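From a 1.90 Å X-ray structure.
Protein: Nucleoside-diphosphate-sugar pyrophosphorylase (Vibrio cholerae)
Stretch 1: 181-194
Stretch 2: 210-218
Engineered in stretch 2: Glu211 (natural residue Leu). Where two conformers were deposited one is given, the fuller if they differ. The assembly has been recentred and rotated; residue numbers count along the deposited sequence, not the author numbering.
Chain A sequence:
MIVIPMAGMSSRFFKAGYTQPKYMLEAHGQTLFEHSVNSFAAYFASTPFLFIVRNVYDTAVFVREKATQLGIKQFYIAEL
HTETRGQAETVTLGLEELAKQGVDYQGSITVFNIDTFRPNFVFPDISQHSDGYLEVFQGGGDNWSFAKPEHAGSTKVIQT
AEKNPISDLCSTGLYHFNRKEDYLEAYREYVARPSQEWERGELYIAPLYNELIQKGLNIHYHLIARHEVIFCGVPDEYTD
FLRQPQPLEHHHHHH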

# COMPACT_ATOMS: atom_id res chain seq x y z
N GLU A 181 2.07 14.84 5.95
CA GLU A 181 3.25 15.27 6.70
C GLU A 181 3.68 14.30 7.79
O GLU A 181 4.88 14.19 8.08
N ASP A 182 2.73 13.59 8.41
CA ASP A 182 3.08 12.62 9.44
C ASP A 182 3.79 11.43 8.80
O ASP A 182 4.73 10.87 9.37
N TYR A 183 3.34 11.04 7.62
CA TYR A 183 3.98 9.94 6.91
C TYR A 183 5.43 10.33 6.60
O TYR A 183 6.36 9.56 6.87
N LEU A 184 5.62 11.51 6.03
CA LEU A 184 6.96 11.95 5.67
C LEU A 184 7.89 12.12 6.87
O LEU A 184 9.08 11.83 6.79
N GLU A 185 7.34 12.57 7.99
CA GLU A 185 8.15 12.73 9.20
C GLU A 185 8.55 11.36 9.75
O GLU A 185 9.68 11.16 10.17
N ALA A 186 7.62 10.40 9.73
CA ALA A 186 7.94 9.06 10.21
C ALA A 186 9.02 8.45 9.32
O ALA A 186 9.93 7.77 9.80
N TYR A 187 8.90 8.69 8.02
CA TYR A 187 9.88 8.17 7.06
C TYR A 187 11.25 8.75 7.35
O TYR A 187 12.25 8.03 7.38
N ARG A 188 11.30 10.03 7.57
CA ARG A 188 12.57 10.72 7.83
C ARG A 188 13.20 10.16 9.07
O ARG A 188 14.34 9.87 9.08
N GLU A 189 12.45 9.98 10.12
CA GLU A 189 12.97 9.43 11.36
C GLU A 189 13.45 8.00 11.14
O GLU A 189 14.54 7.62 11.58
N TYR A 190 12.65 7.21 10.44
CA TYR A 190 12.99 5.83 10.18
C TYR A 190 14.31 5.65 9.43
O TYR A 190 15.13 4.81 9.81
N VAL A 191 14.55 6.43 8.38
CA VAL A 191 15.80 6.26 7.65
C VAL A 191 16.99 6.88 8.38
O VAL A 191 18.14 6.66 7.99
N ALA A 192 16.73 7.64 9.44
CA ALA A 192 17.79 8.26 10.22
C ALA A 192 18.14 7.48 11.49
O ALA A 192 18.98 7.92 12.28
N ARG A 193 17.50 6.33 11.71
CA ARG A 193 17.79 5.50 12.89
C ARG A 193 19.27 5.16 12.98
O ARG A 193 19.94 4.97 11.97
N PRO A 194 19.81 5.09 14.22
CA PRO A 194 21.22 4.74 14.40
C PRO A 194 21.41 3.37 13.76
O PRO A 194 20.53 2.51 13.85
N ASN A 210 5.59 2.78 14.02
CA ASN A 210 6.24 2.81 15.33
C ASN A 210 6.78 4.20 15.64
O ASN A 210 6.78 4.61 16.79
N GLU A 211 7.21 4.92 14.61
CA GLU A 211 7.72 6.28 14.81
C GLU A 211 6.55 7.18 15.24
O GLU A 211 6.70 8.03 16.11
N LEU A 212 5.39 6.98 14.62
CA LEU A 212 4.22 7.78 14.95
C LEU A 212 3.67 7.44 16.34
O LEU A 212 3.27 8.33 17.09
N ILE A 213 3.64 6.15 16.66
CA ILE A 213 3.15 5.72 17.97
C ILE A 213 4.06 6.26 19.07
O ILE A 213 3.58 6.71 20.11
N GLN A 214 5.37 6.24 18.85
CA GLN A 214 6.30 6.75 19.85
C GLN A 214 6.08 8.24 20.09
O GLN A 214 6.25 8.72 21.21
N LYS A 215 5.71 8.97 19.04
CA LYS A 215 5.47 10.40 19.17
C LYS A 215 4.11 10.70 19.78
O LYS A 215 3.73 11.86 19.93
N GLY A 216 3.38 9.66 20.13
CA GLY A 216 2.08 9.85 20.76
C GLY A 216 0.89 10.00 19.84
O GLY A 216 -0.19 10.37 20.31
N LEU A 217 1.05 9.72 18.55
CA LEU A 217 -0.08 9.84 17.65
C LEU A 217 -1.03 8.68 17.91
O LEU A 217 -0.62 7.62 18.40
N ASN A 218 -2.29 8.90 17.58
CA ASN A 218 -3.36 7.93 17.81
C ASN A 218 -3.52 6.97 16.63
O ASN A 218 -4.28 7.23 15.70

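Where two helices cross steeply, a small residue at the crossing lets the backbones draw together, and longer side chains reach outward from that point to complete the contact. The helix carrying Ala186 and the helix carrying Glu211 illustrate this, their N-to-C directions 104° apart and their axes 9.1 Å apart at closest approach. The nearest CA pair, Ala186 CA and Glu211 CA, is separated by 5.4 Å. Ala186 ends at its methyl, so Leu212, in the m,t rotamer, can set CD2 3.7 Å from Ala186 CB; the same CD2 lies 3.5 Å from Asp182 O, over the backbone of the preceding turn.

Glu211 is an engineered residue, leucine in the natural sequence, and it has the largest covered area of the contact. Its CA-to-CB bond points toward the first helix, and chi1 and chi2 both lie in the m well. Chi1 sets CG 3.6 Å from Ala186 O, and the m turn at chi2, with chi3 at -12°, leaves the carboxylate among carbon neighbours: OE1 lies 3.5 Å from Glu189 CB, and OE2 lies 3.7 Å from Tyr190 CA, near the plane of that tyrosine's ring at its edge. No hydrogen bond crosses between the stretches.

The CA-to-CB bond of Lys215 also points toward the first stretch; chi1 is m, chi2 t and chi3 m, and chi4 lies between wells at -118°. Together they leave NZ beside two glutamates, 3.9 Å from Glu185 CG and 3.9 Å from Glu189 CG, without forming a salt bridge to either. Glu185, with chi1 t and chi2 p, instead directs OE1 to Arg188 NH2 at 2.8 Å, a salt bridge along its own helix, reinforced by a hydrogen bond from Arg188 NE.

Beyond the Schellman turn at Gly216, whose positive phi suits glycine, the chain brings Leu217 back toward the first helix. Its m,t rotamer places CD1 3.7 Å from Asp182 OD2, closing that end of the contact.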

# COMPACT_ATOMS: atom_id res chain seq x y z
CB GLU A 181 3.04 16.68 7.28
CG GLU A 181 3.25 17.79 6.25
CD GLU A 181 4.53 17.60 5.44
OE1 GLU A 181 5.62 17.53 6.05
OE2 GLU A 181 4.45 17.52 4.20
CB ASP A 182 1.83 12.13 10.19
CG ASP A 182 1.21 13.21 11.06
OD1 ASP A 182 1.94 14.12 11.50
OD2 ASP A 182 -0.00 13.13 11.32
CB TYR A 183 3.29 9.65 5.57
CG TYR A 183 4.05 8.61 4.77
CD1 TYR A 183 3.81 7.25 4.96
CD2 TYR A 183 5.08 8.99 3.90
CE1 TYR A 183 4.58 6.28 4.30
CE2 TYR A 183 5.85 8.03 3.24
CZ TYR A 183 5.59 6.68 3.45
OH TYR A 183 6.37 5.73 2.83
CB LEU A 184 6.90 13.24 4.84
CG LEU A 184 6.23 13.07 3.47
CD1 LEU A 184 6.11 14.42 2.78
CD2 LEU A 184 7.04 12.11 2.61
CB GLU A 185 7.36 13.51 10.25
CG GLU A 185 8.14 13.79 11.51
CD GLU A 185 9.37 14.66 11.29
OE1 GLU A 185 9.47 15.30 10.21
OE2 GLU A 185 10.22 14.72 12.20
CB ALA A 186 6.70 8.19 10.21
CB TYR A 187 9.49 8.55 5.64
CG TYR A 187 10.46 7.99 4.62
CD1 TYR A 187 10.33 6.67 4.18
CD2 TYR A 187 11.50 8.76 4.12
CE1 TYR A 187 11.23 6.14 3.25
CE2 TYR A 187 12.41 8.24 3.20
CZ TYR A 187 12.26 6.93 2.77
OH TYR A 187 13.14 6.41 1.84
CB ARG A 188 12.36 12.21 8.03
CG ARG A 188 12.14 12.93 6.75
CD ARG A 188 12.31 14.41 6.97
NE ARG A 188 11.12 14.99 7.58
CZ ARG A 188 10.07 15.41 6.88
NH1 ARG A 188 10.07 15.31 5.56
NH2 ARG A 188 9.03 15.92 7.51
CB GLU A 189 11.88 9.45 12.43
CG GLU A 189 11.54 10.85 12.91
CD GLU A 189 12.62 11.44 13.79
OE1 GLU A 189 13.52 10.69 14.24
OE2 GLU A 189 12.58 12.66 14.05
CB TYR A 190 11.87 5.14 9.40
CG TYR A 190 12.00 3.64 9.34
CD1 TYR A 190 12.42 3.00 8.17
CD2 TYR A 190 11.71 2.85 10.45
CE1 TYR A 190 12.55 1.61 8.12
CE2 TYR A 190 11.83 1.46 10.41
CZ TYR A 190 12.25 0.85 9.24
OH TYR A 190 12.37 -0.52 9.19
CB VAL A 191 15.72 6.79 6.19
CG1 VAL A 191 14.58 6.08 5.45
CG2 VAL A 191 15.53 8.30 6.16
CB ALA A 192 17.42 9.71 10.58
CB ARG A 193 17.04 4.16 12.81
CG ARG A 193 15.56 4.19 13.11
CD ARG A 193 14.80 3.29 12.13
NE ARG A 193 14.88 1.86 12.41
CZ ARG A 193 15.15 0.93 11.50
NH1 ARG A 193 15.37 1.26 10.23
NH2 ARG A 193 15.15 -0.35 11.85
CB PRO A 194 21.37 4.67 15.92
CG PRO A 194 20.43 5.73 16.38
CD PRO A 194 19.22 5.57 15.48
CB ASN A 210 7.37 1.77 15.39
CG ASN A 210 6.84 0.35 15.39
OD1 ASN A 210 5.90 0.04 16.11
ND2 ASN A 210 7.44 -0.51 14.58
CB GLU A 211 8.34 6.81 13.51
CG GLU A 211 9.51 5.99 12.95
CD GLU A 211 10.77 6.07 13.80
OE1 GLU A 211 10.83 6.94 14.70
OE2 GLU A 211 11.71 5.28 13.56
CB LEU A 212 3.13 7.57 13.89
CG LEU A 212 3.51 7.99 12.46
CD1 LEU A 212 2.29 7.88 11.55
CD2 LEU A 212 4.03 9.43 12.46
CB ILE A 213 3.09 4.17 18.03
CG1 ILE A 213 1.99 3.67 17.08
CG2 ILE A 213 2.81 3.70 19.46
CD1 ILE A 213 1.99 2.17 16.87
CB GLN A 214 7.74 6.51 19.41
CG GLN A 214 8.24 5.11 19.72
CD GLN A 214 9.55 4.80 19.04
OE1 GLN A 214 10.40 5.68 18.88
NE2 GLN A 214 9.73 3.55 18.63
CB LYS A 215 5.60 11.10 17.82
CG LYS A 215 7.04 11.36 17.42
CD LYS A 215 7.15 12.04 16.07
CE LYS A 215 6.71 11.12 14.95
NZ LYS A 215 7.82 10.85 13.99
CB LEU A 217 0.36 9.85 16.19
CG LEU A 217 1.26 11.03 15.79
CD1 LEU A 217 1.23 11.18 14.27
CD2 LEU A 217 0.76 12.32 16.44
CB ASN A 218 -4.65 8.71 18.07
CG ASN A 218 -5.77 7.84 18.57
OD1 ASN A 218 -5.54 6.76 19.11
ND2 ASN A 218 -7.00 8.32 18.41